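Local coordinates for DPS family protein (Vibrio cholerae O1 biovar El Tor, PDB 3IQ1), which probably binds ferric iron and oxidises metal ions, as expected of the ferritin-like Dps family, in an assembly of twelve chains, at residues Q15-A20 with L77-M82; A28-F33 with S115-Q120; M35-Y40 with E58-L63; N43-E48 with D99-R104; A54-I59 with S105-L110. One frame throughout, in Å; residues are numbered along the deposited sequence.

Interaction 1. Residues Q15-A20 with L77-M82; sequences QSQKLA and LSARPM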
# COMPACT_ATOMS: atom_id res chain seq x y z
N GLN B 15 43.57 -5.80 16.46
CA GLN B 15 43.24 -4.76 15.50
C GLN B 15 41.77 -4.43 15.57
O GLN B 15 41.38 -3.26 15.42
CB GLN B 15 43.59 -5.21 14.08
CG GLN B 15 45.06 -5.35 13.85
CD GLN B 15 45.44 -6.23 12.66
OE1 GLN B 15 44.60 -6.67 11.87
NE2 GLN B 15 46.73 -6.47 12.52
N SER B 16 40.93 -5.43 15.83
CA SER B 16 39.51 -5.21 15.92
C SER B 16 39.18 -4.37 17.15
O SER B 16 38.30 -3.49 17.10
CB SER B 16 38.72 -6.52 15.92
OG SER B 16 38.87 -7.19 14.68
N GLN B 17 39.89 -4.62 18.25
CA GLN B 17 39.64 -3.84 19.45
C GLN B 17 40.08 -2.37 19.26
O GLN B 17 39.42 -1.45 19.76
CB GLN B 17 40.30 -4.47 20.67
CG GLN B 17 39.97 -3.72 21.96
CD GLN B 17 38.47 -3.72 22.26
OE1 GLN B 17 37.83 -4.83 22.33
NE2 GLN B 17 37.87 -2.49 22.40
N LYS B 18 41.16 -2.12 18.52
CA LYS B 18 41.56 -0.75 18.24
C LYS B 18 40.49 -0.04 17.42
O LYS B 18 40.12 1.12 17.70
CB LYS B 18 42.87 -0.74 17.47
CG LYS B 18 43.44 0.64 17.15
CD LYS B 18 44.91 0.53 16.73
CE LYS B 18 45.40 1.76 15.97
NZ LYS B 18 46.83 1.62 15.62
N LEU B 19 40.00 -0.75 16.39
CA LEU B 19 38.89 -0.21 15.58
C LEU B 19 37.65 0.05 16.39
O LEU B 19 37.02 1.10 16.25
CB LEU B 19 38.61 -1.11 14.38
CG LEU B 19 39.56 -0.79 13.24
CD1 LEU B 19 39.81 -2.00 12.27
CD2 LEU B 19 39.22 0.58 12.52
N ALA B 20 37.35 -0.85 17.30
CA ALA B 20 36.14 -0.71 18.14
C ALA B 20 36.27 0.48 19.05
O ALA B 20 35.29 1.21 19.25
CB ALA B 20 35.88 -1.93 18.94
N LEU B 77 32.30 -6.65 16.15
CA LEU B 77 33.74 -6.74 16.39
C LEU B 77 34.07 -7.34 17.77
O LEU B 77 35.22 -7.33 18.18
CB LEU B 77 34.43 -5.37 16.21
CG LEU B 77 34.43 -4.83 14.77
CD1 LEU B 77 34.85 -3.34 14.85
CD2 LEU B 77 35.35 -5.63 13.88
N SER B 78 33.05 -7.88 18.45
CA SER B 78 33.18 -8.47 19.82
C SER B 78 33.70 -7.45 20.81
O SER B 78 34.53 -7.75 21.65
CB SER B 78 34.04 -9.74 19.81
OG SER B 78 33.40 -10.73 19.04
N ALA B 79 33.19 -6.25 20.71
CA ALA B 79 33.51 -5.20 21.63
C ALA B 79 32.23 -4.65 22.27
O ALA B 79 31.12 -4.94 21.83
CB ALA B 79 34.36 -4.08 20.88
N ARG B 80 32.41 -3.83 23.31
CA ARG B 80 31.30 -3.27 24.07
C ARG B 80 30.92 -1.87 23.59
O ARG B 80 31.73 -0.98 23.72
CB ARG B 80 31.78 -3.14 25.53
CG ARG B 80 30.79 -2.48 26.48
CD ARG B 80 31.41 -2.38 27.86
NE ARG B 80 30.55 -1.78 28.88
CZ ARG B 80 30.31 -0.47 29.01
NH1 ARG B 80 30.78 0.43 28.16
NH2 ARG B 80 29.50 -0.06 29.99
N PRO B 81 29.71 -1.66 23.09
CA PRO B 81 29.36 -0.28 22.74
C PRO B 81 29.08 0.55 23.99
O PRO B 81 28.35 0.09 24.86
CB PRO B 81 28.05 -0.39 22.02
CG PRO B 81 27.54 -1.78 22.32
CD PRO B 81 28.62 -2.61 22.84
N MSE B 82 29.63 1.74 24.03
CA MSE B 82 29.28 2.68 25.07
C MSE B 82 27.76 2.89 25.05
O MSE B 82 27.18 3.07 23.99
CB MSE B 82 30.00 3.99 24.87
CG MSE B 82 30.87 4.36 25.93
SE MSE B 82 31.70 6.16 25.55
CE MSE B 82 32.75 5.59 24.32
O HOH W 1 34.82 -2.67 24.10

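Interaction 2. Residues A28-F33 with S115-Q120; sequences ANYQVF and SILLHQ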
# COMPACT_ATOMS: atom_id res chain seq x y z
N ALA B 28 30.06 8.15 20.58
CA ALA B 28 29.92 9.25 21.56
C ALA B 28 29.61 10.58 20.91
O ALA B 28 28.72 11.31 21.37
CB ALA B 28 31.17 9.36 22.41
N ASN B 29 30.35 10.89 19.84
CA ASN B 29 30.09 12.09 19.09
C ASN B 29 28.70 12.07 18.49
O ASN B 29 27.99 13.08 18.53
CB ASN B 29 31.15 12.30 18.04
CG ASN B 29 32.47 12.84 18.64
OD1 ASN B 29 33.57 12.32 18.32
ND2 ASN B 29 32.40 13.83 19.45
N TYR B 30 28.31 10.97 17.86
CA TYR B 30 26.96 10.86 17.33
C TYR B 30 25.89 11.14 18.35
O TYR B 30 24.86 11.77 18.04
CB TYR B 30 26.68 9.51 16.68
CG TYR B 30 26.99 9.39 15.22
CD1 TYR B 30 28.23 9.00 14.76
CD2 TYR B 30 26.03 9.66 14.28
CE1 TYR B 30 28.50 8.88 13.43
CE2 TYR B 30 26.31 9.52 12.91
CZ TYR B 30 27.53 9.16 12.51
OH TYR B 30 27.78 9.06 11.14
N GLN B 31 26.07 10.62 19.54
CA GLN B 31 25.03 10.64 20.56
C GLN B 31 24.84 12.10 21.04
O GLN B 31 23.70 12.59 21.11
CB GLN B 31 25.38 9.67 21.68
CG GLN B 31 25.14 8.21 21.31
CD GLN B 31 23.69 7.76 21.40
OE1 GLN B 31 22.78 8.53 21.04
NE2 GLN B 31 23.46 6.50 21.78
N VAL B 32 25.95 12.79 21.35
CA VAL B 32 25.87 14.20 21.71
C VAL B 32 25.30 15.05 20.58
O VAL B 32 24.43 15.90 20.80
CB VAL B 32 27.21 14.76 22.19
CG1 VAL B 32 27.12 16.29 22.53
CG2 VAL B 32 27.70 14.01 23.45
N PHE B 33 25.69 14.75 19.35
CA PHE B 33 25.20 15.49 18.21
C PHE B 33 23.69 15.26 18.00
O PHE B 33 22.95 16.21 17.66
CB PHE B 33 26.01 15.04 17.01
CG PHE B 33 25.84 15.88 15.75
CD1 PHE B 33 25.99 17.27 15.75
CD2 PHE B 33 25.67 15.25 14.55
CE1 PHE B 33 25.92 18.01 14.61
CE2 PHE B 33 25.59 16.00 13.36
CZ PHE B 33 25.73 17.39 13.39
N SER B 115 31.34 18.11 10.36
CA SER B 115 32.70 18.16 9.98
C SER B 115 33.61 17.25 10.86
O SER B 115 34.53 16.61 10.33
CB SER B 115 33.12 19.63 9.83
OG SER B 115 32.33 20.25 8.74
N ILE B 116 33.32 17.16 12.16
CA ILE B 116 33.95 16.22 13.10
C ILE B 116 33.63 14.75 12.76
O ILE B 116 34.51 13.91 12.68
CB ILE B 116 33.57 16.55 14.57
CG1 ILE B 116 34.30 17.84 14.98
CG2 ILE B 116 33.92 15.41 15.46
CD1 ILE B 116 33.86 18.43 16.28
N LEU B 117 32.36 14.44 12.53
CA LEU B 117 32.01 13.08 12.15
C LEU B 117 32.79 12.68 10.89
O LEU B 117 33.31 11.58 10.78
CB LEU B 117 30.49 12.92 11.95
CG LEU B 117 29.63 13.23 13.18
CD1 LEU B 117 28.16 12.88 12.81
CD2 LEU B 117 30.11 12.45 14.40
N LEU B 118 32.79 13.53 9.87
CA LEU B 118 33.46 13.16 8.62
C LEU B 118 34.93 12.90 8.84
O LEU B 118 35.47 11.95 8.33
CB LEU B 118 33.30 14.26 7.56
CG LEU B 118 31.96 14.33 6.87
CD1 LEU B 118 31.84 15.61 6.08
CD2 LEU B 118 31.67 13.13 5.96
N HIS B 119 35.58 13.79 9.60
CA HIS B 119 37.01 13.69 9.87
C HIS B 119 37.29 12.36 10.57
O HIS B 119 38.23 11.63 10.20
CB HIS B 119 37.39 14.89 10.73
CG HIS B 119 38.83 15.06 10.97
ND1 HIS B 119 39.48 14.41 11.99
CD2 HIS B 119 39.75 15.87 10.39
CE1 HIS B 119 40.75 14.75 11.99
NE2 HIS B 119 40.94 15.67 11.05
N GLN B 120 36.49 12.03 11.58
CA GLN B 120 36.71 10.80 12.38
C GLN B 120 36.42 9.56 11.55
O GLN B 120 37.14 8.58 11.60
CB GLN B 120 35.84 10.73 13.61
CG GLN B 120 36.28 11.33 14.79
CD GLN B 120 35.23 10.97 15.86
OE1 GLN B 120 34.07 11.30 15.69
NE2 GLN B 120 35.59 10.18 16.79

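Interaction 3. Residues M35-Y40 with E58-L63; sequences MNTRGY and EIYTDL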
# COMPACT_ATOMS: atom_id res chain seq x y z
N MSE B 35 21.54 14.59 20.27
CA MSE B 35 20.88 15.29 21.35
C MSE B 35 20.80 16.76 20.98
O MSE B 35 19.74 17.39 21.14
CB MSE B 35 21.58 15.08 22.71
CG MSE B 35 20.87 15.63 23.92
SE MSE B 35 19.23 14.59 24.18
CE MSE B 35 18.07 15.90 23.69
N ASN B 36 21.91 17.34 20.52
CA ASN B 36 21.89 18.73 20.07
C ASN B 36 20.84 19.00 18.99
O ASN B 36 20.14 20.02 19.01
CB ASN B 36 23.27 19.17 19.54
CG ASN B 36 24.33 19.26 20.62
OD1 ASN B 36 24.04 19.23 21.80
ND2 ASN B 36 25.61 19.32 20.19
N THR B 37 20.71 18.06 18.04
CA THR B 37 19.79 18.18 16.93
C THR B 37 18.34 18.05 17.40
O THR B 37 17.45 18.75 16.87
CB THR B 37 20.12 17.15 15.83
OG1 THR B 37 21.50 17.29 15.49
CG2 THR B 37 19.26 17.39 14.57
N ARG B 38 18.08 17.20 18.41
CA ARG B 38 16.77 17.15 19.01
C ARG B 38 16.44 18.52 19.61
O ARG B 38 15.31 19.03 19.42
CB ARG B 38 16.72 16.06 20.06
CG ARG B 38 16.77 14.68 19.45
CD ARG B 38 15.45 14.22 19.08
NE ARG B 38 14.76 13.53 20.18
CZ ARG B 38 13.55 13.02 20.06
NH1 ARG B 38 12.90 13.17 18.94
NH2 ARG B 38 12.98 12.33 21.05
N GLY B 39 17.40 19.14 20.30
CA GLY B 39 17.22 20.48 20.83
C GLY B 39 16.92 21.48 19.71
O GLY B 39 16.07 22.36 19.84
N TYR B 40 17.65 21.39 18.62
CA TYR B 40 17.42 22.32 17.51
C TYR B 40 15.97 22.24 17.01
O TYR B 40 15.35 23.28 16.71
CB TYR B 40 18.38 22.06 16.35
CG TYR B 40 19.88 22.15 16.63
CD1 TYR B 40 20.40 22.86 17.69
CD2 TYR B 40 20.79 21.54 15.76
CE1 TYR B 40 21.80 22.93 17.90
CE2 TYR B 40 22.13 21.61 15.93
CZ TYR B 40 22.68 22.30 17.00
OH TYR B 40 24.04 22.39 17.20
N GLU B 58 14.20 15.23 10.23
CA GLU B 58 14.78 14.37 9.20
C GLU B 58 16.22 14.03 9.55
O GLU B 58 16.64 12.88 9.46
CB GLU B 58 14.70 15.10 7.86
CG GLU B 58 15.31 14.36 6.76
CD GLU B 58 15.35 15.17 5.48
OE1 GLU B 58 14.65 16.18 5.40
OE2 GLU B 58 16.06 14.73 4.56
N ILE B 59 16.96 15.04 9.95
CA ILE B 59 18.38 14.90 10.24
C ILE B 59 18.62 14.01 11.46
O ILE B 59 19.41 13.05 11.38
CB ILE B 59 19.07 16.24 10.36
CG1 ILE B 59 19.10 16.85 8.93
CG2 ILE B 59 20.45 16.04 10.98
CD1 ILE B 59 19.60 18.25 8.83
N TYR B 60 17.92 14.25 12.58
CA TYR B 60 18.13 13.37 13.73
C TYR B 60 17.61 11.93 13.56
O TYR B 60 18.18 10.99 14.14
CB TYR B 60 17.67 13.98 15.06
CG TYR B 60 16.21 14.12 15.35
CD1 TYR B 60 15.68 15.35 15.61
CD2 TYR B 60 15.39 13.03 15.46
CE1 TYR B 60 14.36 15.49 15.93
CE2 TYR B 60 14.04 13.15 15.79
CZ TYR B 60 13.55 14.39 16.04
OH TYR B 60 12.20 14.52 16.39
N THR B 61 16.61 11.73 12.70
CA THR B 61 16.09 10.41 12.37
C THR B 61 17.19 9.61 11.65
O THR B 61 17.39 8.41 11.94
CB THR B 61 14.81 10.55 11.54
OG1 THR B 61 13.81 11.17 12.36
CG2 THR B 61 14.30 9.19 11.13
N ASP B 62 17.85 10.25 10.70
CA ASP B 62 18.96 9.63 9.94
C ASP B 62 20.15 9.36 10.90
O ASP B 62 20.78 8.30 10.85
CB ASP B 62 19.34 10.52 8.74
CG ASP B 62 18.32 10.46 7.58
OD1 ASP B 62 17.55 9.44 7.50
OD2 ASP B 62 18.27 11.39 6.72
N LEU B 63 20.44 10.29 11.83
CA LEU B 63 21.50 10.04 12.82
C LEU B 63 21.22 8.83 13.70
O LEU B 63 22.12 8.05 14.02
CB LEU B 63 21.73 11.27 13.71
CG LEU B 63 22.32 12.59 13.15
CD1 LEU B 63 22.33 13.72 14.18
CD2 LEU B 63 23.76 12.31 12.60

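Interaction 4. Residues N43-E48 with D99-R104; sequences NIQGKE and DSIDGR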
# COMPACT_ATOMS: atom_id res chain seq x y z
N ASN B 43 13.49 23.67 19.79
CA ASN B 43 13.65 25.07 20.20
C ASN B 43 13.65 26.15 19.12
O ASN B 43 13.70 27.34 19.43
CB ASN B 43 14.91 25.23 21.02
CG ASN B 43 14.88 24.35 22.32
OD1 ASN B 43 13.81 24.22 22.96
ND2 ASN B 43 16.03 23.76 22.71
N ILE B 44 13.61 25.74 17.87
CA ILE B 44 13.53 26.69 16.76
C ILE B 44 12.31 27.64 16.87
O ILE B 44 11.24 27.22 17.26
CB ILE B 44 13.52 25.94 15.40
CG1 ILE B 44 13.68 26.91 14.22
CG2 ILE B 44 12.32 24.99 15.22
CD1 ILE B 44 14.96 27.74 14.11
N GLN B 45 12.54 28.90 16.60
CA GLN B 45 11.53 29.95 16.59
C GLN B 45 11.70 30.79 15.34
O GLN B 45 12.80 30.81 14.74
CB GLN B 45 11.72 30.90 17.77
CG GLN B 45 11.65 30.29 19.11
CD GLN B 45 11.97 31.30 20.24
OE1 GLN B 45 12.09 32.51 20.02
NE2 GLN B 45 12.09 30.79 21.45
N GLY B 46 10.66 31.52 15.01
CA GLY B 46 10.66 32.44 13.90
C GLY B 46 10.10 31.80 12.63
O GLY B 46 9.60 30.67 12.65
N LYS B 47 10.20 32.53 11.53
CA LYS B 47 9.50 32.12 10.31
C LYS B 47 10.02 30.86 9.65
O LYS B 47 9.35 30.31 8.79
CB LYS B 47 9.47 33.26 9.30
CG LYS B 47 8.50 34.36 9.66
CD LYS B 47 8.22 35.27 8.44
CE LYS B 47 7.43 36.49 8.81
NZ LYS B 47 8.09 37.20 9.95
N GLU B 48 11.16 30.38 10.11
CA GLU B 48 11.69 29.09 9.64
C GLU B 48 11.13 27.94 10.41
O GLU B 48 11.49 26.81 10.13
CB GLU B 48 13.21 28.98 9.76
CG GLU B 48 14.00 29.93 8.94
CD GLU B 48 14.73 30.88 9.83
OE1 GLU B 48 14.01 31.73 10.41
OE2 GLU B 48 15.98 30.75 9.97
N ASP B 99 19.95 25.73 23.94
CA ASP B 99 19.28 27.02 23.70
C ASP B 99 19.62 27.69 22.40
O ASP B 99 19.74 28.92 22.32
CB ASP B 99 19.54 27.90 24.90
CG ASP B 99 19.03 27.25 26.15
OD1 ASP B 99 17.81 26.95 26.22
OD2 ASP B 99 19.84 27.05 27.07
N SER B 100 19.76 26.86 21.37
CA SER B 100 19.87 27.33 20.01
C SER B 100 18.45 27.44 19.45
O SER B 100 17.81 26.40 19.15
CB SER B 100 20.73 26.41 19.16
OG SER B 100 20.97 26.97 17.87
N ILE B 101 18.01 28.68 19.24
CA ILE B 101 16.63 28.96 18.86
C ILE B 101 16.51 29.59 17.47
O ILE B 101 15.40 29.93 16.99
CB ILE B 101 15.93 29.87 19.92
CG1 ILE B 101 16.54 31.29 19.96
CG2 ILE B 101 15.91 29.14 21.31
CD1 ILE B 101 15.72 32.33 20.75
N ASP B 102 17.64 29.87 16.83
CA ASP B 102 17.60 30.48 15.53
C ASP B 102 18.18 29.55 14.47
O ASP B 102 19.13 28.78 14.73
CB ASP B 102 18.24 31.87 15.53
CG ASP B 102 19.66 31.83 15.52
OD1 ASP B 102 20.17 31.59 16.64
OD2 ASP B 102 20.29 32.10 14.41
N GLY B 103 17.58 29.59 13.29
CA GLY B 103 17.97 28.75 12.20
C GLY B 103 19.45 28.74 11.91
O GLY B 103 20.04 27.67 11.74
N ARG B 104 20.07 29.92 11.77
CA ARG B 104 21.47 29.95 11.40
C ARG B 104 22.36 29.31 12.46
O ARG B 104 23.28 28.54 12.12
CB ARG B 104 21.91 31.38 11.05
CG ARG B 104 23.31 31.46 10.55
CD ARG B 104 23.57 32.85 9.89
NE ARG B 104 22.63 33.04 8.79
CZ ARG B 104 22.87 32.69 7.51
NH1 ARG B 104 24.04 32.22 7.14
NH2 ARG B 104 21.96 32.88 6.58
O HOH W 2 18.53 24.25 21.06
O HOH W 3 15.25 31.34 13.29
O HOH W 4 18.26 32.10 11.02

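Interaction 5. Residues A54-I59 with S105-L110; sequences AKFEEI and SSMQGL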
# COMPACT_ATOMS: atom_id res chain seq x y z
N ALA B 54 10.80 20.46 10.72
CA ALA B 54 10.75 19.25 9.91
C ALA B 54 12.15 18.79 9.45
O ALA B 54 12.47 17.59 9.53
CB ALA B 54 9.83 19.42 8.69
N LYS B 55 13.00 19.74 9.03
CA LYS B 55 14.36 19.38 8.58
C LYS B 55 15.21 18.76 9.68
O LYS B 55 15.89 17.76 9.46
CB LYS B 55 15.06 20.58 7.95
CG LYS B 55 16.45 20.33 7.37
CD LYS B 55 16.57 19.20 6.38
CE LYS B 55 15.67 19.43 5.18
NZ LYS B 55 15.96 18.42 4.07
N PHE B 56 15.16 19.35 10.86
CA PHE B 56 15.93 18.85 12.01
C PHE B 56 15.46 17.45 12.37
O PHE B 56 16.28 16.61 12.73
CB PHE B 56 15.88 19.81 13.18
CG PHE B 56 16.57 21.13 12.94
CD1 PHE B 56 17.77 21.21 12.25
CD2 PHE B 56 16.05 22.28 13.45
CE1 PHE B 56 18.38 22.46 12.04
CE2 PHE B 56 16.65 23.48 13.27
CZ PHE B 56 17.81 23.58 12.55
N GLU B 57 14.15 17.20 12.32
CA GLU B 57 13.65 15.85 12.54
C GLU B 57 14.17 14.84 11.50
O GLU B 57 14.58 13.73 11.86
CB GLU B 57 12.11 15.84 12.61
CG GLU B 57 11.52 14.50 12.83
CD GLU B 57 9.99 14.50 12.82
OE1 GLU B 57 9.38 15.20 11.98
OE2 GLU B 57 9.43 13.71 13.57
N GLU B 58 14.20 15.23 10.23
CA GLU B 58 14.78 14.37 9.20
C GLU B 58 16.22 14.03 9.55
O GLU B 58 16.64 12.88 9.46
CB GLU B 58 14.70 15.10 7.86
CG GLU B 58 15.31 14.36 6.76
CD GLU B 58 15.35 15.17 5.48
OE1 GLU B 58 14.65 16.18 5.40
OE2 GLU B 58 16.06 14.73 4.56
N ILE B 59 16.96 15.04 9.95
CA ILE B 59 18.38 14.90 10.24
C ILE B 59 18.62 14.01 11.46
O ILE B 59 19.41 13.05 11.38
CB ILE B 59 19.07 16.24 10.36
CG1 ILE B 59 19.10 16.85 8.93
CG2 ILE B 59 20.45 16.04 10.98
CD1 ILE B 59 19.60 18.25 8.83
N SER B 105 22.15 29.62 13.75
CA SER B 105 23.00 28.98 14.78
C SER B 105 22.87 27.45 14.77
O SER B 105 23.88 26.75 14.93
CB SER B 105 22.78 29.47 16.22
OG SER B 105 21.49 29.39 16.64
N SER B 106 21.66 26.97 14.59
CA SER B 106 21.43 25.52 14.59
C SER B 106 22.03 24.87 13.38
O SER B 106 22.75 23.89 13.51
CB SER B 106 19.94 25.23 14.72
OG SER B 106 19.49 25.66 16.01
N MSE B 107 21.79 25.48 12.21
CA MSE B 107 22.35 24.97 10.94
C MSE B 107 23.89 24.99 10.96
O MSE B 107 24.53 24.04 10.52
CB MSE B 107 21.81 25.77 9.76
CG MSE B 107 20.31 25.47 9.52
SE MSE B 107 19.88 23.74 8.81
CE MSE B 107 20.54 24.21 7.06
N GLN B 108 24.49 26.06 11.47
CA GLN B 108 25.96 26.10 11.62
C GLN B 108 26.47 25.02 12.58
O GLN B 108 27.53 24.41 12.36
CB GLN B 108 26.42 27.48 12.09
CG GLN B 108 27.94 27.67 12.01
CD GLN B 108 28.49 27.53 10.59
OE1 GLN B 108 28.01 28.18 9.66
NE2 GLN B 108 29.49 26.66 10.42
N GLY B 109 25.71 24.80 13.65
CA GLY B 109 26.01 23.70 14.61
C GLY B 109 26.09 22.36 13.90
O GLY B 109 27.02 21.58 14.12
N LEU B 110 25.15 22.16 13.01
CA LEU B 110 25.12 20.91 12.24
C LEU B 110 26.34 20.83 11.36
O LEU B 110 27.00 19.78 11.32
CB LEU B 110 23.82 20.83 11.41
CG LEU B 110 22.54 20.55 12.23
CD1 LEU B 110 21.39 20.46 11.25
CD2 LEU B 110 22.60 19.23 13.02

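Interaction 1. Residues Q15-A20 with L77-M82
Ala20, Ser16 and Gln17 of the helical segment 15-20 meet Leu77 and Ala79 of the loop that follows helix 49-76, mainly through apolar contacts, with two oxygens set against methyls. The tightest is methyl on methyl: Ala20 CB and Ala79 CB lie 3.3 Å apart, closer than ordinary van der Waals packing. Leu77 divides its branches between neighbours. Its CD2 lies 3.9 Å from Ser16 OG, while CD1 is 4.4 Å from Leu19 CB and equally far from Ala20 CB.

Polar groups play the lesser part. Gln17 has CG anti to its backbone N (chi1 -176°) and is bent at chi2, and its amide lies beside Ala79, with OE1 3.8 Å from Ala79 CB. A water accepts from Arg80 N at 2.8 Å, and weakly from Gln17 NE2 at 3.5 Å.

Just after helix 49-76, Ser78, with positive phi, is the C-prime residue of a Schellman motif, in which Ala79 N returns to Ile74 O. That turn presents Ala79 to helix 13-43. The contact is therefore mostly apolar, with one tightly packed methyl pair, while side-chain bonds form nearby in the chain: Ser16 OG to Asp12 O, just before the helix, and Gln17 NE2 to Asn21 OD1.

Interaction 2. Residues A28-F33 with S115-Q120
The segments at Asn29 and Leu117 run nearly antiparallel, at 166° between their axes, with a closest axial approach of 10.5 Å, and they belong to helices 13-43 and 103-131 of the ferritin-like bundle. Leu117 reaches across that spacing with its two methyls, and its forked end works on two fronts.

CD1 sits over one face of the Tyr30 ring, 3.9 Å from the centroid and only 14° off the normal, which makes a CH-pi contact. The same methyl also reaches Phe33, 3.9 Å from its CD2, approaching that ring obliquely. The other branch, CD2, packs 3.8 Å from Asn29 CB and touches the rim of Tyr30 at CD1, so one leucine is gripped by three side chains of the facing helix.

Beside this apolar cluster the side-chain amides of Asn29 and Gln120 come together with their planes 83° apart.

Tyr30 has its polar end held elsewhere: OH bonds to Gln121 and to Gln147, the latter on helix 134-158 and also touching Leu117. Phe33 adds an edge-to-face stack with Phe114. Apolar contacts thus lie beside an amide pair. Leu117 CD1 meets both aromatic rings in a buried contact whose centre is only about 4 Å from the centre of the chain, whereas the buried phenol is satisfied by glutamines of helices 103-131 and 134-158.

Interaction 3. Residues M35-Y40 with E58-L63
Arg38 lies across the face of Tyr60, a contact between helices 13-43 and 49-76, the first antiparallel pair of this ferritin-like helical bundle. The segments run at 159° to each other, with axes 9.2 Å apart at closest. Arg38 CD stands 3.4 Å from the centroid of the Tyr60 ring and 6° off its normal, a CH-pi contact over the ring centre. The bend at chi2 puts CD over the ring, and that at chi3 turns NE from there; the guanidinium ends nearly perpendicular to the ring, the two planes being 80° apart. Tyr60 OH lies at the guanidinium edge, 3.0 Å from NH1.

Thr37 fills the neighbouring place. Its methyl CG2 packs 3.8 Å from Tyr60 CB and 4.0 Å from Ile59 CG2, while OG1 lies 3.9 Å from Leu63 CD1. That hydroxyl is not lost to the apolar surroundings, because it bonds to Phe33 O one turn earlier in the same helix.

Outer partners help to place the two groups. Arg38 NH2 makes a salt bridge with Asp68 of a neighbouring subunit, so the arginine that lies over Tyr60 also joins two chains and its charge is paired at the interface. Tyr60 is stacked edge-to-face with His41. Its CG takes the crowded position between the backbone N and the carbonyl carbon, and the Thr37 carbonyl O lies near the ring plane, at the edge of Tyr60.

Interaction 4. Residues N43-E48 with D99-R104
The backbones of Ile44 and Ile101 come to within 4.4 Å between CA atoms, where the turn after helix 13-43 meets the chain entering helix 103-131. One direct bond joins them: Gln45 N donates to Ile101 O at 3.1 Å, with an angle of 150° at the hydrogen. A CA-H...O contact from Ile101 CA to Asn43 O, 3.4 Å, lies beside it.

Ile101 spreads over the turn. Its CG2 approaches Asn43 CB, and CD1 reaches Gln45 OE1 at 3.7 Å. Ile44 has CG1 anti to its backbone N (chi1 -171°), and CD1 beyond it touches Gly103 N at 3.3 Å.

Waters fill the polar gaps. One accepts from both Asn43 ND2 and Ser100 N, the first at 3.0 Å. Another accepts from Gly103 N and donates to Gln45 O at 2.9 Å. Links to the Glu48 carboxylate are less certain, since that side chain has two conformers.

At the backbone angles of Gly46 (phi 95°) a CB would press on the preceding carbonyl O, which calls for glycine; its backbone bonds to another subunit. Asp102 is the N-cap of helix 103-131, and the contact joins the loop after helix 13-43 to the start of that helix at one end of a ferritin-like bundle.

Interaction 5. Residues A54-I59 with S105-L110
Phe56, with CG anti to the carbonyl carbon (chi1 -66°), extends its ring toward Met107, a selenomethionine bent at chi2 (-71°), which puts the selenium beside the ring. Selenium and Phe56 CE1 are 3.8 Å apart. From the ring centroid the distance is 5.0 Å and the approach is oblique, a Met-aromatic contact in which neither face nor edge is met squarely.

Three residues of helix 103-131 touch this ring. Besides Met107, Ser106 CB comes to 3.5 Å from Phe56 CZ, again obliquely. Leu110 CD1 lies near the ring plane at the edge, 3.7 Å from Phe56 CE1. The same methyl meets Ile59 tip to tip, CD1 to CD1, at 3.7 Å, and so bridges two successive turns of helix 49-76.

The axes run in nearly the same direction, at 19°, but stay 12.2 Å apart at closest. At that spacing the backbones do not touch, and side chains, chiefly Phe56, span the gap. Phe56 also packs against His41 of helix 13-43; Met107 and Leu110 also touch Leu154 of helix 134-158.

Polar ends find partners elsewhere: Ser106 OG bonds to Ser100, and Lys55 NZ forms a salt bridge with Glu58 on its own helix. Cohesion between the two helices consequently comes from dispersion among an aromatic ring, the methionine side chain (selenium here) and branched methyls, in the buried interior of the bundle.

Interactions 2, 3 and 5 form one continuous interior. Centres of 3 and 5 are 7 Å apart, sharing Ile59, and Thr37 OG1 touches Leu110 CD2 at 3.3 Å. Interaction 2 joins them through Phe33, whose CD2 lies 3.7 Å from Leu63 CD1. Interaction 4 closes one end of the bundle, its centre 10 Å from that of interaction 5, with Ser100 OG probably hydrogen-bonded to both Ser105 and Ser106. Interaction 1 lies toward the other end, about 38 Å from interaction 4 between centres. Yet they meet across subunits, because Arg80 makes a salt bridge to Asp99 of a neighbouring chain. None of the five contacts holds a metal ion.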